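Local coordinates for acyl-CoA dehydrogenase domain protein Tcur3483 (Thermomonospora curvata, PDB 6WY9) that binds a flavin adenine dinucleotide cofactor and is probably an acyl-CoA dehydrogenase-like oxidoreductase acting on CH-CH groups, at residues G152-L155 and A156-T159; Q369-Q372 and L373-G377; A331-A334 and Y335-T339; G87-I90 and S91-Y94. All coordinates share one frame; numbering follows the deposited sequence.

Interaction 1. Residues G152-L155 and A156-T159; sequences GTDL and ASLT. With FDA (dihydroflavine-adenine dinucleotide), chain C.
D154 and S157 meet through their side chains: OG of S157 donates to OD2 of D154 over 2.8 Å, coming from above the carboxylate plane, 51° out of it. D154 carries CG anti to its backbone nitrogen (chi1 -176°) and beside its carbonyl carbon, with the carboxylate turned so that this hydroxyl meets its face. The other oxygen of D154, OD1, forms a salt bridge with K199. D154 is the centre of an inverse gamma turn; N of S157 to O of D154 (3.0 Å) then closes a short 3-10 turn at L155-A156, and N of L158 follows on O of L155 at 2.9 Å. This turn belongs to the flavin-binding loop between strands 142-145 and 161-164. Just ahead of it, T153 grips one pyrophosphate oxygen twice: its N approaches O2A of FDA at 2.9 Å, nearly straight (165°), and its OG1 at 2.7 Å. With OG1 beside the backbone N, both donors converge on that oxygen, while CG2 lies 3.5 Å from N7A of the FDA adenine. On the turn's apolar side the leucines cross at an angle, CD1 of L155 3.8 Å from CD2 of L158, and L155 packs on W251 and I254 of helix 250-260.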
loop_
_atom_site.group_PDB
_atom_site.type_symbol
_atom_site.label_atom_id
_atom_site.label_comp_id
_atom_site.label_asym_id
_atom_site.label_seq_id
_atom_site.Cartn_x
_atom_site.Cartn_y
_atom_site.Cartn_z
ATOM N N GLY A 152 5.236 -23.488 -15.704
ATOM C CA GLY A 152 4.067 -22.703 -15.335
ATOM C C GLY A 152 4.239 -21.294 -15.854
ATOM O O GLY A 152 3.838 -20.985 -16.980
ATOM N N THR A 153 4.865 -20.424 -15.063
ATOM C CA THR A 153 5.202 -19.110 -15.599
ATOM C C THR A 153 6.109 -19.253 -16.826
ATOM O O THR A 153 5.920 -18.561 -17.835
ATOM C CB THR A 153 5.879 -18.247 -14.513
ATOM O OG1 THR A 153 5.067 -18.217 -13.335
ATOM C CG2 THR A 153 6.068 -16.842 -15.016
ATOM N N ASP A 154 7.104 -20.154 -16.760
ATOM C CA ASP A 154 8.025 -20.407 -17.869
ATOM C C ASP A 154 7.397 -21.421 -18.825
ATOM O O ASP A 154 7.844 -22.574 -18.976
ATOM C CB ASP A 154 9.374 -20.891 -17.339
ATOM C CG ASP A 154 10.412 -21.071 -18.430
ATOM O OD1 ASP A 154 10.166 -20.713 -19.592
ATOM O OD2 ASP A 154 11.489 -21.593 -18.102
ATOM N N LEU A 155 6.280 -20.984 -19.413
ATOM C CA LEU A 155 5.490 -21.889 -20.240
ATOM C C LEU A 155 6.297 -22.363 -21.445
ATOM O O LEU A 155 6.147 -23.512 -21.876
ATOM C CB LEU A 155 4.179 -21.201 -20.668
ATOM C CG LEU A 155 3.299 -21.969 -21.685
ATOM C CD1 LEU A 155 2.967 -23.376 -21.167
ATOM C CD2 LEU A 155 2.015 -21.199 -22.094
ATOM N N ALA A 156 7.188 -21.511 -21.976
ATOM C CA ALA A 156 7.993 -21.880 -23.133
ATOM C C ALA A 156 8.985 -23.008 -22.835
ATOM O O ALA A 156 9.612 -23.518 -23.769
ATOM C CB ALA A 156 8.732 -20.653 -23.694
ATOM N N SER A 157 9.106 -23.447 -21.579
ATOM C CA SER A 157 9.887 -24.630 -21.237
ATOM C C SER A 157 9.072 -25.912 -21.218
ATOM O O SER A 157 9.569 -26.909 -20.700
ATOM C CB SER A 157 10.525 -24.468 -19.853
ATOM O OG SER A 157 11.666 -23.654 -19.964
ATOM N N LEU A 158 7.829 -25.906 -21.704
ATOM C CA LEU A 158 7.018 -27.115 -21.631
ATOM C C LEU A 158 7.696 -28.275 -22.374
ATOM O O LEU A 158 8.450 -28.077 -23.335
ATOM C CB LEU A 158 5.614 -26.822 -22.201
ATOM C CG LEU A 158 5.635 -26.372 -23.671
ATOM C CD1 LEU A 158 5.735 -27.570 -24.668
ATOM C CD2 LEU A 158 4.454 -25.405 -23.984
ATOM N N THR A 159 7.443 -29.500 -21.902
ATOM C CA THR A 159 8.087 -30.696 -22.418
ATOM C C THR A 159 7.116 -31.748 -22.922
ATOM O O THR A 159 7.575 -32.766 -23.446
ATOM C CB THR A 159 8.965 -31.355 -21.337
ATOM O OG1 THR A 159 8.148 -31.644 -20.191
ATOM C CG2 THR A 159 10.110 -30.421 -20.924
HETATM P PA FDA C . 4.956 -20.768 -10.780
HETATM O O1A FDA C . 5.581 -21.744 -9.836
HETATM O O2A FDA C . 5.510 -20.630 -12.208
HETATM O O5B FDA C . 5.187 -19.216 -10.143
HETATM C C5B FDA C . 4.634 -19.201 -8.854
HETATM C C4B FDA C . 4.769 -17.757 -8.335
HETATM O O4B FDA C . 6.222 -17.398 -8.514
HETATM C C3B FDA C . 4.077 -16.726 -9.229
HETATM O O3B FDA C . 2.767 -16.501 -8.857
HETATM C C2B FDA C . 4.878 -15.474 -8.918
HETATM O O2B FDA C . 4.631 -14.926 -7.567
HETATM C C1B FDA C . 6.351 -15.986 -8.874
HETATM N N9A FDA C . 7.093 -15.820 -10.122
HETATM C C8A FDA C . 7.154 -16.683 -11.234
HETATM N N7A FDA C . 7.986 -16.243 -12.170
HETATM C C5A FDA C . 8.487 -15.059 -11.674
HETATM C C6A FDA C . 9.383 -14.132 -12.228
HETATM N N6A FDA C . 9.936 -14.321 -13.442
HETATM N N1A FDA C . 9.722 -13.018 -11.544
HETATM C C2A FDA C . 9.118 -12.892 -10.326
HETATM N N3A FDA C . 8.237 -13.684 -9.668
HETATM C C4A FDA C . 7.952 -14.782 -10.386
HETATM N N1 FDA C . -3.401 -23.490 -16.950
HETATM C C2 FDA C . -3.721 -24.113 -18.174
HETATM O O2 FDA C . -2.811 -24.523 -18.928
HETATM N N3 FDA C . -5.075 -24.228 -18.468
HETATM C C4 FDA C . -6.122 -23.780 -17.628
HETATM O O4 FDA C . -7.286 -23.950 -17.967
HETATM C C4X FDA C . -5.704 -23.160 -16.399
HETATM N N5 FDA C . -6.675 -22.694 -15.512
HETATM C C5X FDA C . -6.336 -22.568 -14.192
HETATM C C6 FDA C . -7.278 -22.526 -13.231
HETATM C C7 FDA C . -6.880 -22.421 -11.875
HETATM C C7M FDA C . -7.903 -22.388 -10.893
HETATM C C8 FDA C . -5.588 -22.333 -11.512
HETATM C C8M FDA C . -5.171 -22.212 -10.100
HETATM C C9 FDA C . -4.617 -22.341 -12.499
HETATM C C9A FDA C . -4.996 -22.473 -13.830
HETATM N N10 FDA C . -4.027 -22.481 -14.848
HETATM C C10 FDA C . -4.401 -23.042 -16.074
HETATM C "C1'" FDA C . -2.586 -22.498 -14.465
HETATM C "C2'" FDA C . -1.967 -21.072 -14.468
HETATM O "O2'" FDA C . -1.805 -20.626 -15.728
HETATM C "C3'" FDA C . -0.587 -21.261 -13.689
HETATM O "O3'" FDA C . -0.814 -21.509 -12.317
HETATM C "C4'" FDA C . 0.317 -20.056 -13.900
HETATM O "O4'" FDA C . 0.728 -20.076 -15.224
HETATM C "C5'" FDA C . 1.469 -20.121 -12.861
HETATM O "O5'" FDA C . 2.208 -21.278 -13.120
HETATM P P FDA C . 2.579 -22.008 -11.701
HETATM O O1P FDA C . 1.301 -22.250 -11.059
HETATM O O2P FDA C . 3.503 -23.169 -12.036
HETATM O O3P FDA C . 3.378 -20.925 -10.729
#

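Interaction 2. Residues Q369-Q372 and L373-G377; sequences QIEQ and LSRQG
E371 and R375, one helical turn apart, form a two-pronged salt bridge. The guanidinium comes side-on: NH2 of R375 donates to the syn lone pair of OE1 of E371, at 2.7 Å, and NE reaches OE2 of E371 at 3.0 Å. Both oxygens lie close to the guanidinium plane, and the two flat groups are only 27° apart, so two bonds fix the rotation of each. The bend in the arginine chain at chi3 (-94°) turns its end back toward the preceding turn, while E371 bends at chi2. Over one face of the guanidinium sits CA of Q372. This is an i to i+4 ion pair on helix 369-380, in the C-terminal domain of the acyl-CoA dehydrogenase fold. In the same turn I370 O accepts two donors from opposite faces of its carbonyl plane, N and OG of S374, each at 2.9 Å. Also within the first shell, NE2 of Q376 stands 3.5 Å from CG of Q372, and both amide nitrogens donate to G224 O, that of Q372 also to E54 OE1. Further out, NH1 of R375 binds V223 O, P359 lies against both E371 and R375, and OE2 of E371 takes a further bond from a polar side chain of a neighbouring subunit. A leucine in place of R375 would probably leave the E371 carboxylate without this charge partner and V223 O without this donor. Along the helix, L373 packs on L275 of helix 263-286, and I370 and S374 on T348 of helix 326-350.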
loop_
_atom_site.group_PDB
_atom_site.type_symbol
_atom_site.label_atom_id
_atom_site.label_comp_id
_atom_site.label_asym_id
_atom_site.label_seq_id
_atom_site.Cartn_x
_atom_site.Cartn_y
_atom_site.Cartn_z
ATOM N N GLN A 369 -21.395 -14.723 -1.647
ATOM C CA GLN A 369 -20.619 -14.593 -2.884
ATOM C C GLN A 369 -19.270 -13.925 -2.647
ATOM O O GLN A 369 -18.268 -14.279 -3.284
ATOM C CB GLN A 369 -21.412 -13.780 -3.916
ATOM C CG GLN A 369 -22.593 -14.514 -4.463
ATOM C CD GLN A 369 -23.336 -13.618 -5.436
ATOM O OE1 GLN A 369 -23.003 -13.554 -6.621
ATOM N NE2 GLN A 369 -24.305 -12.881 -4.925
ATOM N N ILE A 370 -19.243 -12.890 -1.821
ATOM C CA ILE A 370 -17.982 -12.177 -1.619
ATOM C C ILE A 370 -17.029 -13.027 -0.792
ATOM O O ILE A 370 -15.807 -13.013 -1.007
ATOM C CB ILE A 370 -18.238 -10.811 -0.971
ATOM C CG1 ILE A 370 -19.000 -9.911 -1.980
ATOM C CG2 ILE A 370 -16.872 -10.163 -0.559
ATOM C CD1 ILE A 370 -19.726 -8.707 -1.347
ATOM N N GLU A 371 -17.572 -13.782 0.163
ATOM C CA GLU A 371 -16.738 -14.746 0.871
ATOM C C GLU A 371 -16.130 -15.759 -0.113
ATOM O O GLU A 371 -14.925 -16.022 -0.077
ATOM C CB GLU A 371 -17.563 -15.431 1.953
ATOM C CG GLU A 371 -16.728 -16.198 2.995
ATOM C CD GLU A 371 -16.209 -17.526 2.480
ATOM O OE1 GLU A 371 -16.914 -18.177 1.663
ATOM O OE2 GLU A 371 -15.101 -17.929 2.920
ATOM N N GLN A 372 -16.948 -16.359 -0.993
ATOM C CA GLN A 372 -16.375 -17.346 -1.910
ATOM C C GLN A 372 -15.433 -16.706 -2.948
ATOM O O GLN A 372 -14.362 -17.266 -3.252
ATOM C CB GLN A 372 -17.477 -18.152 -2.599
ATOM C CG GLN A 372 -16.886 -19.113 -3.645
ATOM C CD GLN A 372 -17.888 -20.131 -4.104
ATOM O OE1 GLN A 372 -19.073 -19.837 -4.175
ATOM N NE2 GLN A 372 -17.430 -21.346 -4.405
ATOM N N LEU A 373 -15.769 -15.503 -3.443
ATOM C CA LEU A 373 -14.916 -14.835 -4.432
ATOM C C LEU A 373 -13.576 -14.443 -3.840
ATOM O O LEU A 373 -12.574 -14.436 -4.554
ATOM C CB LEU A 373 -15.620 -13.588 -5.014
ATOM C CG LEU A 373 -16.688 -13.922 -6.081
ATOM C CD1 LEU A 373 -17.569 -12.710 -6.403
ATOM C CD2 LEU A 373 -16.054 -14.490 -7.375
ATOM N N SER A 374 -13.537 -14.080 -2.552
ATOM C CA SER A 374 -12.252 -13.856 -1.886
ATOM C C SER A 374 -11.348 -15.079 -1.960
ATOM O O SER A 374 -10.118 -14.937 -1.996
ATOM C CB SER A 374 -12.457 -13.524 -0.406
ATOM O OG SER A 374 -13.104 -12.281 -0.257
ATOM N N ARG A 375 -11.923 -16.277 -1.908
ATOM C CA ARG A 375 -11.091 -17.473 -1.981
ATOM C C ARG A 375 -10.702 -17.819 -3.409
ATOM O O ARG A 375 -9.893 -18.735 -3.602
ATOM C CB ARG A 375 -11.810 -18.674 -1.334
ATOM C CG ARG A 375 -12.152 -18.459 0.139
ATOM C CD ARG A 375 -12.830 -19.695 0.689
ATOM N NE ARG A 375 -14.292 -19.614 0.635
ATOM C CZ ARG A 375 -15.080 -20.433 -0.069
ATOM N NH1 ARG A 375 -14.554 -21.392 -0.864
ATOM N NH2 ARG A 375 -16.402 -20.261 0.005
ATOM N N GLN A 376 -11.271 -17.127 -4.401
ATOM C CA GLN A 376 -10.937 -17.361 -5.806
ATOM C C GLN A 376 -10.110 -16.240 -6.418
ATOM O O GLN A 376 -9.266 -16.513 -7.281
ATOM C CB GLN A 376 -12.212 -17.556 -6.653
ATOM C CG GLN A 376 -13.183 -18.547 -6.117
ATOM C CD GLN A 376 -14.441 -18.628 -6.967
ATOM O OE1 GLN A 376 -14.643 -17.808 -7.855
ATOM N NE2 GLN A 376 -15.287 -19.616 -6.698
ATOM N N GLY A 377 -10.337 -14.979 -5.995
ATOM C CA GLY A 377 -9.595 -13.850 -6.564
ATOM C C GLY A 377 -8.087 -14.023 -6.513
ATOM O O GLY A 377 -7.356 -13.502 -7.367
#

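Interaction 3. Residues A331-A334 and Y335-T339; sequences ATKA and YGTET
Between A331-A334 and Y335-T339 the backbone keeps regular alpha-helical i to i+4 bonding, with Y335 N on A331 O, G336 N on T332 O, T337 N on K333 O and E338 N on A334 O at N-to-O distances from 2.9 to 3.1 Å. The OG1 of T337 adds a second donor to K333 O, at 2.9 Å; it and T337 N arrive from opposite faces of that carbonyl plane. T337 holds OG1 between its backbone N and carbonyl carbon (chi1 60°), aimed back at the preceding turn, and CG2 lies 4.1 Å from CD of K333, whose chain bends at chi2 (-78°) and crosses the threonine. These residues lie on helix 326-350 of the C-terminal helical domain, where it packs against helices 263-286, 292-321 and 387-399. Beyond T337 the ammonium end of the lysine is held by carbonyls of N380, A383 and G385 and by N387 OD1, so several oxygens of residues 380-387 meet this buried charge. N387 also reaches T337 OG1 and E338 OE2 through ND2, while E338 OE1 makes a salt bridge with R391. On another side of the helix, OG1 of T339 donates to Y335 O over 2.8 Å and lies over one face of the Y335 ring, 3.1 Å above its plane and offset toward the rim. The tyrosine hydroxyl binds K304 O of helix 292-321.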
loop_
_atom_site.group_PDB
_atom_site.type_symbol
_atom_site.label_atom_id
_atom_site.label_comp_id
_atom_site.label_asym_id
_atom_site.label_seq_id
_atom_site.Cartn_x
_atom_site.Cartn_y
_atom_site.Cartn_z
ATOM N N ALA A 331 -0.300 -3.998 -18.030
ATOM C CA ALA A 331 -0.652 -3.050 -16.964
ATOM C C ALA A 331 -2.122 -3.210 -16.578
ATOM O O ALA A 331 -2.475 -3.220 -15.390
ATOM C CB ALA A 331 -0.365 -1.605 -17.429
ATOM N N THR A 332 -2.993 -3.356 -17.579
ATOM C CA THR A 332 -4.425 -3.437 -17.286
ATOM C C THR A 332 -4.774 -4.723 -16.560
ATOM O O THR A 332 -5.579 -4.715 -15.630
ATOM C CB THR A 332 -5.238 -3.379 -18.570
ATOM O OG1 THR A 332 -4.966 -2.153 -19.241
ATOM C CG2 THR A 332 -6.771 -3.453 -18.224
ATOM N N LYS A 333 -4.207 -5.850 -17.004
ATOM C CA LYS A 333 -4.506 -7.110 -16.318
ATOM C C LYS A 333 -3.941 -7.105 -14.902
ATOM O O LYS A 333 -4.605 -7.547 -13.948
ATOM C CB LYS A 333 -3.967 -8.277 -17.158
ATOM C CG LYS A 333 -4.305 -9.699 -16.691
ATOM C CD LYS A 333 -3.417 -10.123 -15.522
ATOM C CE LYS A 333 -3.523 -11.640 -15.263
ATOM N NZ LYS A 333 -2.715 -12.029 -14.047
ATOM N N ALA A 334 -2.709 -6.631 -14.710
ATOM C CA ALA A 334 -2.204 -6.687 -13.340
ATOM C C ALA A 334 -2.995 -5.742 -12.434
ATOM O O ALA A 334 -3.351 -6.099 -11.295
ATOM C CB ALA A 334 -0.702 -6.365 -13.300
ATOM N N TYR A 335 -3.285 -4.529 -12.916
ATOM C CA TYR A 335 -4.070 -3.596 -12.107
ATOM C C TYR A 335 -5.457 -4.175 -11.794
ATOM O O TYR A 335 -5.903 -4.165 -10.629
ATOM C CB TYR A 335 -4.221 -2.239 -12.828
ATOM C CG TYR A 335 -5.157 -1.341 -12.030
ATOM C CD1 TYR A 335 -4.746 -0.827 -10.797
ATOM C CD2 TYR A 335 -6.473 -1.087 -12.467
ATOM C CE1 TYR A 335 -5.612 -0.033 -10.028
ATOM C CE2 TYR A 335 -7.339 -0.303 -11.707
ATOM C CZ TYR A 335 -6.915 0.207 -10.483
ATOM O OH TYR A 335 -7.786 0.979 -9.710
ATOM N N GLY A 336 -6.140 -4.717 -12.815
ATOM C CA GLY A 336 -7.514 -5.180 -12.594
ATOM C C GLY A 336 -7.593 -6.344 -11.619
ATOM O O GLY A 336 -8.366 -6.313 -10.652
ATOM N N THR A 337 -6.746 -7.372 -11.818
ATOM C CA THR A 337 -6.775 -8.525 -10.902
ATOM C C THR A 337 -6.351 -8.146 -9.464
ATOM O O THR A 337 -6.919 -8.670 -8.484
ATOM C CB THR A 337 -5.911 -9.686 -11.453
ATOM O OG1 THR A 337 -4.545 -9.260 -11.613
ATOM C CG2 THR A 337 -6.456 -10.148 -12.810
ATOM N N GLU A 338 -5.398 -7.222 -9.286
ATOM C CA GLU A 338 -5.103 -6.811 -7.914
ATOM C C GLU A 338 -6.239 -5.977 -7.326
ATOM O O GLU A 338 -6.521 -6.059 -6.114
ATOM C CB GLU A 338 -3.746 -6.065 -7.854
ATOM C CG GLU A 338 -2.610 -7.102 -8.213
ATOM C CD GLU A 338 -1.272 -6.465 -8.473
ATOM O OE1 GLU A 338 -1.156 -5.219 -8.374
ATOM O OE2 GLU A 338 -0.356 -7.206 -8.858
ATOM N N THR A 339 -6.908 -5.184 -8.164
ATOM C CA THR A 339 -8.076 -4.449 -7.694
ATOM C C THR A 339 -9.214 -5.393 -7.290
ATOM O O THR A 339 -9.890 -5.139 -6.292
ATOM C CB THR A 339 -8.529 -3.457 -8.767
ATOM O OG1 THR A 339 -7.492 -2.488 -8.967
ATOM C CG2 THR A 339 -9.816 -2.712 -8.347
#

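Interaction 4. Residues G87-I90 and S91-Y94; sequences GRSI and SEQY
A capping box closes the N-terminus of helix 90-103: S89 is the N-cap, and its side chain and that of E92 each bond to the other's backbone N. OE1 of E92 accepts S89 N at 3.0 Å in an almost straight bond (174°), on the anti side of the carboxylate; the return bond, E92 N to OG of S89, is weak at 3.5 Å. The same oxygen takes a second donor, OG of S89, also at 3.0 Å and on the anti side but nearer the carboxylate plane. S89 places OG between its backbone N and carbonyl carbon (chi1 64°), from where it faces both E92 N and the carboxylate. The glutamate runs extended beyond CG, which carries its end back over the cap to the residues before the helix. Its other oxygen, OE2, uses the syn lone pair to receive NH1 of R88 at 2.9 Å, a single-pronged salt bridge with the two flat groups 73° apart. R88, bent at chi2, also brings its CD to 3.2 Å from OE2 of E92. An alanine in place of E92 would probably leave S89 N without its capping acceptor and the R88 guanidinium without this charge partner, less restrained on the surface. The cap belongs to the N-terminal domain, where L29 and L32 of helix 26-41 cover E92, and W313 and T316 of helix 292-321 meet I90. One turn on, the side chains of I90 and Y94 run alongside each other in the same direction, with CG2 of I90 4.0 Å from CE2 of Y94.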
loop_
_atom_site.group_PDB
_atom_site.type_symbol
_atom_site.label_atom_id
_atom_site.label_comp_id
_atom_site.label_asym_id
_atom_site.label_seq_id
_atom_site.Cartn_x
_atom_site.Cartn_y
_atom_site.Cartn_z
ATOM N N GLY A 87 -22.293 -10.377 -34.786
ATOM C CA GLY A 87 -21.517 -9.164 -34.998
ATOM C C GLY A 87 -21.897 -7.997 -34.105
ATOM O O GLY A 87 -21.619 -6.843 -34.453
ATOM N N ARG A 88 -22.501 -8.266 -32.946
ATOM C CA ARG A 88 -22.894 -7.199 -32.033
ATOM C C ARG A 88 -21.671 -6.475 -31.456
ATOM O O ARG A 88 -20.545 -6.982 -31.458
ATOM C CB ARG A 88 -23.754 -7.754 -30.901
ATOM C CG ARG A 88 -25.070 -8.363 -31.365
ATOM C CD ARG A 88 -26.096 -7.292 -31.755
ATOM N NE ARG A 88 -27.384 -7.869 -32.143
ATOM C CZ ARG A 88 -28.534 -7.198 -32.159
ATOM N NH1 ARG A 88 -28.571 -5.919 -31.798
ATOM N NH2 ARG A 88 -29.655 -7.807 -32.524
ATOM N N SER A 89 -21.918 -5.273 -30.942
ATOM C CA SER A 89 -20.857 -4.375 -30.511
ATOM C C SER A 89 -20.323 -4.761 -29.133
ATOM O O SER A 89 -20.894 -5.586 -28.413
ATOM C CB SER A 89 -21.364 -2.940 -30.466
ATOM O OG SER A 89 -22.376 -2.828 -29.479
ATOM N N ILE A 90 -19.216 -4.115 -28.764
ATOM C CA ILE A 90 -18.552 -4.397 -27.495
ATOM C C ILE A 90 -19.449 -4.036 -26.323
ATOM O O ILE A 90 -19.514 -4.762 -25.321
ATOM C CB ILE A 90 -17.221 -3.633 -27.418
ATOM C CG1 ILE A 90 -16.276 -4.141 -28.490
ATOM C CG2 ILE A 90 -16.612 -3.809 -26.053
ATOM C CD1 ILE A 90 -14.969 -3.395 -28.526
ATOM N N SER A 91 -20.100 -2.875 -26.404
ATOM C CA SER A 91 -21.090 -2.493 -25.407
ATOM C C SER A 91 -22.116 -3.601 -25.191
ATOM O O SER A 91 -22.358 -4.023 -24.056
ATOM C CB SER A 91 -21.762 -1.192 -25.850
ATOM O OG SER A 91 -20.755 -0.217 -26.094
ATOM N N GLU A 92 -22.724 -4.094 -26.277
ATOM C CA GLU A 92 -23.704 -5.172 -26.150
ATOM C C GLU A 92 -23.064 -6.450 -25.602
ATOM O O GLU A 92 -23.652 -7.144 -24.755
ATOM C CB GLU A 92 -24.373 -5.445 -27.502
ATOM C CG GLU A 92 -25.188 -4.280 -28.086
ATOM C CD GLU A 92 -25.601 -4.509 -29.547
ATOM O OE1 GLU A 92 -24.758 -4.360 -30.460
ATOM O OE2 GLU A 92 -26.774 -4.844 -29.794
ATOM N N GLN A 93 -21.857 -6.783 -26.079
ATOM C CA GLN A 93 -21.168 -7.964 -25.576
ATOM C C GLN A 93 -20.976 -7.888 -24.068
ATOM O O GLN A 93 -21.114 -8.897 -23.360
ATOM C CB GLN A 93 -19.813 -8.136 -26.293
ATOM C CG GLN A 93 -19.925 -8.193 -27.811
ATOM C CD GLN A 93 -18.594 -8.436 -28.521
ATOM O OE1 GLN A 93 -18.562 -8.643 -29.737
ATOM N NE2 GLN A 93 -17.494 -8.414 -27.768
ATOM N N TYR A 94 -20.645 -6.704 -23.548
ATOM C CA TYR A 94 -20.395 -6.614 -22.110
ATOM C C TYR A 94 -21.687 -6.744 -21.322
ATOM O O TYR A 94 -21.696 -7.340 -20.233
ATOM C CB TYR A 94 -19.682 -5.305 -21.758
ATOM C CG TYR A 94 -18.184 -5.462 -21.787
ATOM C CD1 TYR A 94 -17.601 -6.692 -21.496
ATOM C CD2 TYR A 94 -17.351 -4.403 -22.141
ATOM C CE1 TYR A 94 -16.212 -6.871 -21.541
ATOM C CE2 TYR A 94 -15.961 -4.566 -22.185
ATOM C CZ TYR A 94 -15.405 -5.803 -21.886
ATOM O OH TYR A 94 -14.043 -5.981 -21.905
#

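How the interactions relate
Only interaction 1 touches the cofactor, through the pyrophosphate of FDA. Interactions 3 and 2 lie on consecutive helices, 326-350 and 369-380 respectively, and the nearest atoms of the two contacts are about 5 Å apart, with centres about 17 Å apart. Both lie near FDA without touching it: the nearest side chains, K333 in interaction 3 and Q376 in interaction 2, stay about 9 and 8 Å from FDA, and E338 is about 7 Å from the FAD-binding E388. Interaction 4 caps a helix of the N-terminal domain, centred about 34 Å from interaction 1 and on the opposite side of the chain's centre. Helix 292-321 bridges interactions 3 and 4, touching side chains of both.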